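Local coordinates for protein E (Haemophilus influenzae, PDB 3ZH5) that acts as a multifunctional adhesin that binds host epithelial cells and the host proteins vitronectin, laminin and plasminogen, aiding serum resistance and immune evasion, at residues N24-S29 with V47-K52; E38-H43 with N74-H79; S66-K71 with D86-F91. All coordinates share one frame; numbering follows the deposited sequence.

Interaction 1 (N24-S29 with V47-K52)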
loop_
_atom_site.group_PDB
_atom_site.type_symbol
_atom_site.label_atom_id
_atom_site.label_comp_id
_atom_site.label_asym_id
_atom_site.label_seq_id
_atom_site.Cartn_x
_atom_site.Cartn_y
_atom_site.Cartn_z
ATOM N N ASN A 24 4.919 -2.894 9.367
ATOM C CA ASN A 24 5.195 -3.499 8.051
ATOM C C ASN A 24 4.339 -2.976 6.926
ATOM O O ASN A 24 4.330 -3.569 5.864
ATOM C CB ASN A 24 5.050 -5.014 8.140
ATOM C CG ASN A 24 6.066 -5.597 9.094
ATOM O OD1 ASN A 24 7.248 -5.268 8.973
ATOM N ND2 ASN A 24 5.622 -6.389 10.088
ATOM N N TYR A 25 3.600 -1.909 7.177
ATOM C CA TYR A 25 2.749 -1.331 6.138
ATOM C C TYR A 25 3.386 -0.004 5.764
ATOM O O TYR A 25 3.696 0.793 6.658
ATOM C CB TYR A 25 1.339 -1.101 6.694
ATOM C CG TYR A 25 0.276 -0.877 5.638
ATOM C CD1 TYR A 25 0.276 0.268 4.890
ATOM C CD2 TYR A 25 -0.741 -1.808 5.420
ATOM C CE1 TYR A 25 -0.691 0.491 3.907
ATOM C CE2 TYR A 25 -1.717 -1.600 4.463
ATOM C CZ TYR A 25 -1.691 -0.446 3.707
ATOM O OH TYR A 25 -2.643 -0.219 2.733
ATOM N N TYR A 26 3.604 0.228 4.476
ATOM C CA TYR A 26 4.316 1.429 4.018
ATOM C C TYR A 26 3.626 2.117 2.828
ATOM O O TYR A 26 2.861 1.501 2.083
ATOM C CB TYR A 26 5.720 1.060 3.518
ATOM C CG TYR A 26 6.596 0.337 4.496
ATOM C CD1 TYR A 26 6.493 -1.045 4.673
ATOM C CD2 TYR A 26 7.548 1.029 5.245
ATOM C CE1 TYR A 26 7.321 -1.729 5.604
ATOM C CE2 TYR A 26 8.369 0.353 6.160
ATOM C CZ TYR A 26 8.263 -1.017 6.309
ATOM O OH TYR A 26 9.085 -1.672 7.242
ATOM N N ILE A 27 3.901 3.398 2.662
ATOM C CA ILE A 27 3.593 4.103 1.399
ATOM C C ILE A 27 4.867 4.106 0.580
ATOM O O ILE A 27 5.930 4.385 1.114
ATOM C CB ILE A 27 3.251 5.568 1.647
ATOM C CG1 ILE A 27 1.950 5.678 2.432
ATOM C CG2 ILE A 27 3.201 6.374 0.318
ATOM C CD1 ILE A 27 1.800 6.995 3.074
ATOM N N ASP A 28 4.791 3.754 -0.698
ATOM C CA ASP A 28 5.971 3.812 -1.525
ATOM C C ASP A 28 5.959 5.218 -2.081
ATOM O O ASP A 28 5.126 5.580 -2.944
ATOM C CB ASP A 28 5.967 2.699 -2.573
ATOM C CG ASP A 28 7.026 2.884 -3.668
ATOM O OD1 ASP A 28 7.842 3.837 -3.603
ATOM O OD2 ASP A 28 7.068 2.018 -4.585
ATOM N N SER A 29 6.877 6.030 -1.551
ATOM C CA SER A 29 6.873 7.466 -1.804
ATOM C C SER A 29 7.100 7.754 -3.296
ATOM O O SER A 29 6.546 8.703 -3.848
ATOM C CB SER A 29 7.939 8.146 -0.944
ATOM O OG SER A 29 7.673 9.517 -0.819
ATOM N N VAL A 47 2.547 -0.737 0.337
ATOM C CA VAL A 47 3.368 -1.943 0.216
ATOM C C VAL A 47 3.427 -2.597 1.584
ATOM O O VAL A 47 3.779 -1.932 2.530
ATOM C CB VAL A 47 4.786 -1.623 -0.244
ATOM C CG1 VAL A 47 5.672 -2.809 -0.109
ATOM C CG2 VAL A 47 4.747 -1.174 -1.723
ATOM N N VAL A 48 3.050 -3.865 1.670
ATOM C CA VAL A 48 3.049 -4.592 2.953
ATOM C C VAL A 48 4.050 -5.710 2.930
ATOM O O VAL A 48 3.951 -6.588 2.089
ATOM C CB VAL A 48 1.681 -5.231 3.250
ATOM C CG1 VAL A 48 1.700 -5.913 4.583
ATOM C CG2 VAL A 48 0.582 -4.182 3.208
ATOM N N ASN A 49 5.009 -5.700 3.861
ATOM C CA ASN A 49 5.883 -6.847 4.023
ATOM C C ASN A 49 5.189 -7.853 4.943
ATOM O O ASN A 49 4.761 -7.505 6.049
ATOM C CB ASN A 49 7.243 -6.417 4.568
ATOM C CG ASN A 49 8.025 -5.620 3.579
ATOM O OD1 ASN A 49 7.804 -5.728 2.373
ATOM N ND2 ASN A 49 8.969 -4.819 4.065
ATOM N N LEU A 50 5.062 -9.091 4.471
ATOM C CA LEU A 50 4.239 -10.107 5.128
ATOM C C LEU A 50 4.942 -10.839 6.257
ATOM O O LEU A 50 6.163 -10.973 6.255
ATOM C CB LEU A 50 3.770 -11.154 4.112
ATOM C CG LEU A 50 2.874 -10.654 2.986
ATOM C CD1 LEU A 50 2.671 -11.775 1.991
ATOM C CD2 LEU A 50 1.559 -10.155 3.531
ATOM N N ASP A 51 4.131 -11.333 7.193
ATOM C CA ASP A 51 4.583 -12.110 8.365
ATOM C C ASP A 51 4.565 -13.600 8.088
ATOM O O ASP A 51 5.128 -14.401 8.826
ATOM C CB ASP A 51 3.640 -11.855 9.534
ATOM C CG ASP A 51 4.150 -10.786 10.459
ATOM O OD1 ASP A 51 5.357 -10.836 10.773
ATOM O OD2 ASP A 51 3.358 -9.896 10.860
ATOM N N LYS A 52 3.896 -13.960 7.001
ATOM C CA LYS A 52 3.575 -15.334 6.711
ATOM C C LYS A 52 3.482 -15.385 5.195
ATOM O O LYS A 52 2.897 -14.488 4.591
ATOM C CB LYS A 52 2.230 -15.674 7.354
ATOM C CG LYS A 52 1.849 -17.142 7.331
ATOM C CD LYS A 52 0.428 -17.349 7.864
ATOM C CE LYS A 52 -0.002 -18.814 7.806
ATOM N NZ LYS A 52 -0.100 -19.319 6.399
HETATM O O HOH W 1 8.862 -4.256 7.060
#
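Tyr-26 and Val-47 face each other as a hydrogen-bonded pair of the antiparallel beta hairpin made by strands 25-34 and 41-50. Two backbone bonds join them: Tyr-26 N to Val-47 O at 2.9 Å, and Val-47 N to Tyr-26 O at 2.9 Å. The carbonyl oxygen of Val-47 also lies in the plane of the Tyr-26 ring, at its edge. One residue back, Tyr-25 and Val-48 form the non-hydrogen-bonded pair, and their side chains share the other face of the sheet. Tyr-25 CG is anti to its backbone N (chi1 -164°), and the ring is met obliquely at CD2 by Val-48 CG2, 3.5 Å away. At the end of the pairing, Asn-24 O accepts a bond from Asn-49 N and also receives a CA-H...O contact from Val-48 CA at 3.3 Å.

On the Tyr-26 face, the amide of Asn-49 crosses the tyrosine at about a right angle, ND2 standing 3.8 Å from CE1. A second layer fixes these groups: Tyr-26 OH is hydrogen-bonded to Arg-18 NH2 and its ring meets Trp-92 edge-to-face, while Asn-49 OD1 accepts from the backbone N of Trp-92. Helix 115-128, through Thr-115 and Leu-116, packs on Tyr-25 from the other face. One water links the polar ends, accepting from Asn-49 ND2, hydrogen-bonded to Asn-24 OD1 at 2.7 Å and lying 2.6 Å from Tyr-26 OH.

Interaction 2 (E38-H43 with N74-H79). With EDO (1,2-ethanediol), chain C.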
loop_
_atom_site.group_PDB
_atom_site.type_symbol
_atom_site.label_atom_id
_atom_site.label_comp_id
_atom_site.label_asym_id
_atom_site.label_seq_id
_atom_site.Cartn_x
_atom_site.Cartn_y
_atom_site.Cartn_z
ATOM N N GLU A 38 -7.398 17.402 -10.859
ATOM C CA GLU A 38 -7.892 17.652 -9.524
ATOM C C GLU A 38 -6.747 17.365 -8.484
ATOM O O GLU A 38 -6.540 16.212 -8.075
ATOM C CB GLU A 38 -9.133 16.790 -9.291
ATOM C CG GLU A 38 -9.713 16.911 -7.893
ATOM C CD GLU A 38 -9.603 18.325 -7.358
ATOM O OE1 GLU A 38 -10.353 19.199 -7.856
ATOM O OE2 GLU A 38 -8.750 18.565 -6.466
ATOM N N PRO A 39 -5.970 18.396 -8.122
ATOM C CA PRO A 39 -4.769 18.160 -7.319
ATOM C C PRO A 39 -5.067 17.543 -6.001
ATOM O O PRO A 39 -4.095 17.143 -5.413
ATOM C CB PRO A 39 -4.220 19.564 -7.067
ATOM C CG PRO A 39 -4.681 20.327 -8.291
ATOM C CD PRO A 39 -6.053 19.807 -8.536
ATOM N N GLN A 40 -6.323 17.478 -5.556
ATOM C CA GLN A 40 -6.645 16.864 -4.260
ATOM C C GLN A 40 -6.644 15.339 -4.368
ATOM O O GLN A 40 -6.696 14.625 -3.362
ATOM C CB GLN A 40 -8.005 17.381 -3.752
ATOM C CG GLN A 40 -7.949 18.779 -3.086
ATOM C CD GLN A 40 -7.224 18.750 -1.728
ATOM O OE1 GLN A 40 -6.054 18.376 -1.653
ATOM N NE2 GLN A 40 -7.936 19.110 -0.651
ATOM N N ILE A 41 -6.548 14.830 -5.601
ATOM C CA ILE A 41 -6.636 13.406 -5.820
ATOM C C ILE A 41 -5.231 12.842 -5.984
ATOM O O ILE A 41 -4.457 13.340 -6.787
ATOM C CB ILE A 41 -7.554 13.089 -7.040
ATOM C CG1 ILE A 41 -9.009 13.367 -6.659
ATOM C CG2 ILE A 41 -7.451 11.617 -7.425
ATOM C CD1 ILE A 41 -9.999 13.026 -7.743
ATOM N N VAL A 42 -4.844 11.860 -5.160
ATOM C CA VAL A 42 -3.489 11.344 -5.242
ATOM C C VAL A 42 -3.486 9.867 -5.382
ATOM O O VAL A 42 -4.127 9.178 -4.597
ATOM C CB VAL A 42 -2.647 11.714 -3.962
ATOM C CG1 VAL A 42 -1.205 11.296 -4.132
ATOM C CG2 VAL A 42 -2.741 13.201 -3.669
ATOM N N HIS A 43 -2.688 9.375 -6.323
ATOM C CA HIS A 43 -2.509 7.940 -6.539
ATOM C C HIS A 43 -1.208 7.478 -5.895
ATOM O O HIS A 43 -0.165 8.166 -5.980
ATOM C CB HIS A 43 -2.438 7.554 -8.029
ATOM C CG HIS A 43 -3.653 7.881 -8.855
ATOM N ND1 HIS A 43 -4.041 7.103 -9.910
ATOM C CD2 HIS A 43 -4.524 8.916 -8.814
ATOM C CE1 HIS A 43 -5.130 7.612 -10.467
ATOM N NE2 HIS A 43 -5.450 8.705 -9.802
ATOM N N ASN A 74 -8.690 10.616 -2.323
ATOM C CA ASN A 74 -9.206 11.965 -2.413
ATOM C C ASN A 74 -9.044 12.739 -1.082
ATOM O O ASN A 74 -9.721 12.446 -0.105
ATOM C CB ASN A 74 -10.665 11.928 -2.835
ATOM C CG ASN A 74 -11.203 13.296 -3.159
ATOM O OD1 ASN A 74 -10.504 14.302 -3.013
ATOM N ND2 ASN A 74 -12.423 13.344 -3.650
ATOM N N CYS A 75 -8.156 13.723 -1.061
ATOM C CA CYS A 75 -7.815 14.458 0.162
ATOM C C CYS A 75 -8.943 15.355 0.636
ATOM O O CYS A 75 -8.935 15.799 1.782
ATOM C CB CYS A 75 -6.529 15.298 -0.019
ATOM S SG CYS A 75 -5.088 14.274 -0.179
ATOM N N ALA A 76 -9.912 15.637 -0.224
ATOM C CA ALA A 76 -11.011 16.534 0.156
ATOM C C ALA A 76 -12.077 15.819 1.034
ATOM O O ALA A 76 -12.751 16.446 1.848
ATOM C CB ALA A 76 -11.661 17.118 -1.084
ATOM N N ASN A 77 -12.247 14.521 0.848
ATOM C CA ASN A 77 -13.265 13.778 1.611
ATOM C C ASN A 77 -12.722 12.494 2.199
ATOM O O ASN A 77 -13.470 11.717 2.793
ATOM C CB ASN A 77 -14.498 13.510 0.744
ATOM C CG ASN A 77 -14.168 12.773 -0.557
ATOM O OD1 ASN A 77 -13.091 12.186 -0.715
ATOM N ND2 ASN A 77 -15.120 12.781 -1.486
ATOM N N TYR A 78 -11.417 12.273 2.051
ATOM C CA TYR A 78 -10.766 11.066 2.552
ATOM C C TYR A 78 -11.442 9.773 2.055
ATOM O O TYR A 78 -11.512 8.771 2.773
ATOM C CB TYR A 78 -10.688 11.103 4.091
ATOM C CG TYR A 78 -9.470 11.822 4.671
ATOM C CD1 TYR A 78 -9.002 12.999 4.129
ATOM C CD2 TYR A 78 -8.810 11.314 5.799
ATOM C CE1 TYR A 78 -7.885 13.647 4.651
ATOM C CE2 TYR A 78 -7.705 11.947 6.335
ATOM C CZ TYR A 78 -7.251 13.124 5.756
ATOM O OH TYR A 78 -6.155 13.771 6.259
ATOM N N HIS A 79 -11.888 9.777 0.793
ATOM C CA HIS A 79 -12.214 8.521 0.124
ATOM C C HIS A 79 -10.944 7.899 -0.390
ATOM O O HIS A 79 -10.092 8.590 -0.985
ATOM C CB HIS A 79 -13.156 8.745 -1.072
ATOM C CG HIS A 79 -14.556 9.112 -0.686
ATOM N ND1 HIS A 79 -15.562 9.328 -1.619
ATOM C CD2 HIS A 79 -15.113 9.336 0.527
ATOM C CE1 HIS A 79 -16.664 9.688 -0.991
ATOM N NE2 HIS A 79 -16.420 9.697 0.316
HETATM C C1 EDO C . -9.476 9.394 -10.331
HETATM O O1 EDO C . -10.814 9.739 -9.928
HETATM C C2 EDO C . -8.711 10.641 -10.778
HETATM O O2 EDO C . -7.284 10.493 -10.596
#
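The ring of His-43 meets a bound 1,2-ethanediol at its edge: His-43 NE2 donates to EDO O2 at 2.7 Å. The diol carbon C2 lies in the ring plane. Trp-33 packs edge-to-face with the same imidazole, and ND1 is hydrogen-bonded to Tyr-70 OH, leaving both ring nitrogens engaged. Ile-41 CG2 touches the diol oxygen O2, and the diol is also hydrogen-bonded to Asp-35 OD2; it probably comes from the crystallisation liquor. In segment 74-79, one face of the His-79 ring carries the amide of Asn-77, whose ND2 sits 3.4 Å above the plane over the ring centre. The Tyr-78 ring has Cys-75 O in its plane at the edge.

Between the segments a nearly straight backbone bond, Cys-75 N to Gln-40 O (2.9 Å, 172° at the hydrogen), lies next to the non-hydrogen-bonded pair Ile-41 and Asn-74. The Gln-40 side chain bends at chi2 (-70°), placing CD near Cys-75; Gln-40 OE1 lies 3.5 Å from Cys-75 CB. Asn-74 OD1 reaches within 4.1 Å of Ile-41 CG1 and accepts from Ala-76 N, the donor standing above the amide plane. On the other segment, Glu-38 OE2 accepts from Gln-40 N at 2.8 Å on its anti side. Val-42 CG2 rests 4.3 Å from Cys-75 SG, whose disulfide to Cys-124 ties this corner to helix 115-128. The arrangement thus joins two chain reversals at one end of the antiparallel sheet: a type I beta turn from Glu-38 to Ile-41 leading into strand 41-50, and a connection between strands 64-74 and 79-88 shaped by the Asx turns of Asn-74 and Asn-77.

Interaction 3 (S66-K71 with D86-F91)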
loop_
_atom_site.group_PDB
_atom_site.type_symbol
_atom_site.label_atom_id
_atom_site.label_comp_id
_atom_site.label_asym_id
_atom_site.label_seq_id
_atom_site.Cartn_x
_atom_site.Cartn_y
_atom_site.Cartn_z
ATOM N N SER A 66 5.820 -9.920 -0.086
ATOM C CA SER A 66 5.175 -8.620 0.086
ATOM C C SER A 66 3.998 -8.465 -0.871
ATOM O O SER A 66 3.815 -9.260 -1.785
ATOM C CB SER A 66 6.192 -7.475 -0.103
ATOM O OG SER A 66 6.664 -7.398 -1.465
ATOM N N VAL A 67 3.181 -7.454 -0.614
ATOM C CA VAL A 67 2.051 -7.132 -1.456
ATOM C C VAL A 67 2.149 -5.673 -1.813
ATOM O O VAL A 67 2.472 -4.850 -0.983
ATOM C CB VAL A 67 0.746 -7.339 -0.690
ATOM C CG1 VAL A 67 -0.433 -7.281 -1.634
ATOM C CG2 VAL A 67 0.790 -8.675 0.011
ATOM N N ARG A 68 1.859 -5.338 -3.057
ATOM C CA ARG A 68 1.788 -3.956 -3.462
ATOM C C ARG A 68 0.347 -3.670 -3.873
ATOM O O ARG A 68 -0.225 -4.382 -4.697
ATOM C CB ARG A 68 2.757 -3.768 -4.635
ATOM C CG ARG A 68 2.900 -2.368 -5.186
ATOM C CD ARG A 68 4.051 -2.318 -6.191
ATOM N NE ARG A 68 5.408 -2.281 -5.624
ATOM C CZ ARG A 68 6.005 -1.175 -5.187
ATOM N NH1 ARG A 68 5.360 -0.015 -5.210
ATOM N NH2 ARG A 68 7.235 -1.220 -4.727
ATOM N N GLN A 69 -0.249 -2.623 -3.320
ATOM C CA GLN A 69 -1.632 -2.297 -3.632
ATOM C C GLN A 69 -1.754 -0.883 -4.120
ATOM O O GLN A 69 -1.334 0.051 -3.449
ATOM C CB GLN A 69 -2.510 -2.461 -2.419
ATOM C CG GLN A 69 -2.655 -3.907 -2.035
ATOM C CD GLN A 69 -3.592 -4.103 -0.887
ATOM O OE1 GLN A 69 -3.474 -3.465 0.158
ATOM N NE2 GLN A 69 -4.527 -5.004 -1.069
ATOM N N TYR A 70 -2.353 -0.748 -5.289
ATOM C CA TYR A 70 -2.594 0.550 -5.892
ATOM C C TYR A 70 -3.782 1.213 -5.253
ATOM O O TYR A 70 -4.919 0.674 -5.290
ATOM C CB TYR A 70 -2.884 0.332 -7.357
ATOM C CG TYR A 70 -2.850 1.580 -8.235
ATOM C CD1 TYR A 70 -3.678 2.664 -7.980
ATOM C CD2 TYR A 70 -1.992 1.655 -9.310
ATOM C CE1 TYR A 70 -3.626 3.814 -8.793
ATOM C CE2 TYR A 70 -1.931 2.783 -10.112
ATOM C CZ TYR A 70 -2.762 3.858 -9.856
ATOM O OH TYR A 70 -2.667 4.998 -10.689
ATOM N N LYS A 71 -3.547 2.373 -4.671
ATOM C CA LYS A 71 -4.601 3.170 -4.034
ATOM C C LYS A 71 -4.829 4.503 -4.747
ATOM O O LYS A 71 -3.886 5.064 -5.300
ATOM C CB LYS A 71 -4.199 3.492 -2.585
ATOM C CG LYS A 71 -3.845 2.265 -1.772
ATOM C CD LYS A 71 -5.074 1.382 -1.489
ATOM C CE LYS A 71 -4.748 0.438 -0.331
ATOM N NZ LYS A 71 -5.762 -0.599 -0.127
ATOM N N ASP A 86 -1.008 -6.821 -6.228
ATOM C CA ASP A 86 0.005 -7.675 -6.815
ATOM C C ASP A 86 0.822 -8.293 -5.699
ATOM O O ASP A 86 1.160 -7.616 -4.716
ATOM C CB ASP A 86 0.908 -6.843 -7.736
ATOM C CG ASP A 86 0.188 -6.396 -9.011
ATOM O OD1 ASP A 86 -0.052 -7.274 -9.877
ATOM O OD2 ASP A 86 -0.146 -5.188 -9.138
ATOM N N PHE A 87 1.143 -9.575 -5.829
ATOM C CA PHE A 87 2.002 -10.219 -4.846
ATOM C C PHE A 87 3.405 -10.335 -5.395
ATOM O O PHE A 87 3.582 -10.550 -6.572
ATOM C CB PHE A 87 1.480 -11.606 -4.499
ATOM C CG PHE A 87 0.086 -11.604 -3.959
ATOM C CD1 PHE A 87 -0.154 -11.290 -2.635
ATOM C CD2 PHE A 87 -0.978 -11.940 -4.768
ATOM C CE1 PHE A 87 -1.430 -11.295 -2.134
ATOM C CE2 PHE A 87 -2.257 -11.943 -4.267
ATOM C CZ PHE A 87 -2.482 -11.622 -2.948
ATOM N N TYR A 88 4.405 -10.205 -4.536
ATOM C CA TYR A 88 5.791 -10.319 -4.969
ATOM C C TYR A 88 6.555 -11.261 -4.078
ATOM O O TYR A 88 6.217 -11.427 -2.905
ATOM C CB TYR A 88 6.461 -8.952 -4.962
ATOM C CG TYR A 88 5.919 -8.031 -6.031
ATOM C CD1 TYR A 88 4.832 -7.208 -5.780
ATOM C CD2 TYR A 88 6.499 -7.989 -7.287
ATOM C CE1 TYR A 88 4.344 -6.364 -6.754
ATOM C CE2 TYR A 88 6.003 -7.154 -8.281
ATOM C CZ TYR A 88 4.926 -6.345 -8.006
ATOM O OH TYR A 88 4.433 -5.503 -8.978
ATOM N N ASP A 89 7.594 -11.880 -4.625
ATOM C CA ASP A 89 8.308 -12.910 -3.888
ATOM C C ASP A 89 9.516 -12.345 -3.147
ATOM O O ASP A 89 10.272 -13.101 -2.540
ATOM C CB ASP A 89 8.721 -14.059 -4.813
ATOM C CG ASP A 89 9.993 -13.766 -5.591
ATOM O OD1 ASP A 89 10.313 -12.571 -5.788
ATOM O OD2 ASP A 89 10.668 -14.734 -6.010
ATOM N N GLU A 90 9.696 -11.025 -3.218
ATOM C CA GLU A 90 10.692 -10.323 -2.396
ATOM C C GLU A 90 9.985 -9.238 -1.580
ATOM O O GLU A 90 8.865 -8.851 -1.914
ATOM C CB GLU A 90 11.782 -9.694 -3.276
ATOM C CG GLU A 90 12.682 -10.693 -3.967
ATOM C CD GLU A 90 13.256 -10.160 -5.267
ATOM O OE1 GLU A 90 13.398 -8.927 -5.394
ATOM O OE2 GLU A 90 13.554 -10.971 -6.168
ATOM N N PHE A 91 10.616 -8.754 -0.507
ATOM C CA PHE A 91 10.021 -7.673 0.285
ATOM C C PHE A 91 10.048 -6.374 -0.523
ATOM O O PHE A 91 10.706 -6.297 -1.557
ATOM C CB PHE A 91 10.768 -7.496 1.629
ATOM C CG PHE A 91 10.639 -8.670 2.553
ATOM C CD1 PHE A 91 9.418 -9.000 3.108
ATOM C CD2 PHE A 91 11.739 -9.442 2.866
ATOM C CE1 PHE A 91 9.295 -10.076 3.944
ATOM C CE2 PHE A 91 11.621 -10.516 3.710
ATOM C CZ PHE A 91 10.395 -10.837 4.241
HETATM O O HOH W 2 -0.561 -3.405 -7.498
#
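Val-67 and Phe-87 form a non-hydrogen-bonded pair toward the open end of the antiparallel beta hairpin of strands 64-74 and 79-88. Their side chains lie side by side and point the same way, Val-67 CG2 reaching Phe-87 CD1 at 3.8 Å. Hydrogen-bonded pairs flank them: Ser-66 with Tyr-88, and Arg-68 with Asp-86, where Arg-68 N meets Asp-86 O at 2.9 Å. On the face opposite Val-67, Arg-68 CB packs obliquely against Tyr-88 CE1 at 3.7 Å, the guanidinium and ring planes being 86° apart. Ser-66 OG stands between the backbone N and carbonyl carbon (chi1 67°) and donates to Glu-90 O at 2.7 Å, in the carbonyl plane, holding the chain just beyond its corner at Asp-89; OG is also hydrogen-bonded to Gly-93 N. A water donates to both Arg-68 O and Asp-86 OD2.

Asp-86 is further paired with Arg-84 and Arg-97, and Arg-68 NH1 forms salt bridges to Asp-28 and Asp-45. Strand 41-50 flanks strand 64-74 on its other edge, bonding Val-48 to Val-67 and Ala-46 to Gln-69, while Phe-87 packs on Ala-64 and the loop residue Val-56.

In the fold
All three contacts belong to one antiparallel sheet, in which strand 41-50 lies between strands 25-34 and 64-74. Interactions 1 and 3 are neighbours, their centres about 8 Å apart: Asp-28 OD2 bridges to Arg-68 NH1 at 2.7 Å, and Val-48 N lies 2.9 Å from Val-67 O in a probable hydrogen bond. Interaction 2 sits at the far end of these strands, its centre about 22 Å from that of interaction 1 and 23 Å from that of interaction 3. It shares strand 41-50 with interaction 1 and meets interaction 3 where His-43 ND1 lies 2.6 Å from Tyr-70 OH, a probable hydrogen bond, while NE2 of the same ring holds the ethanediol.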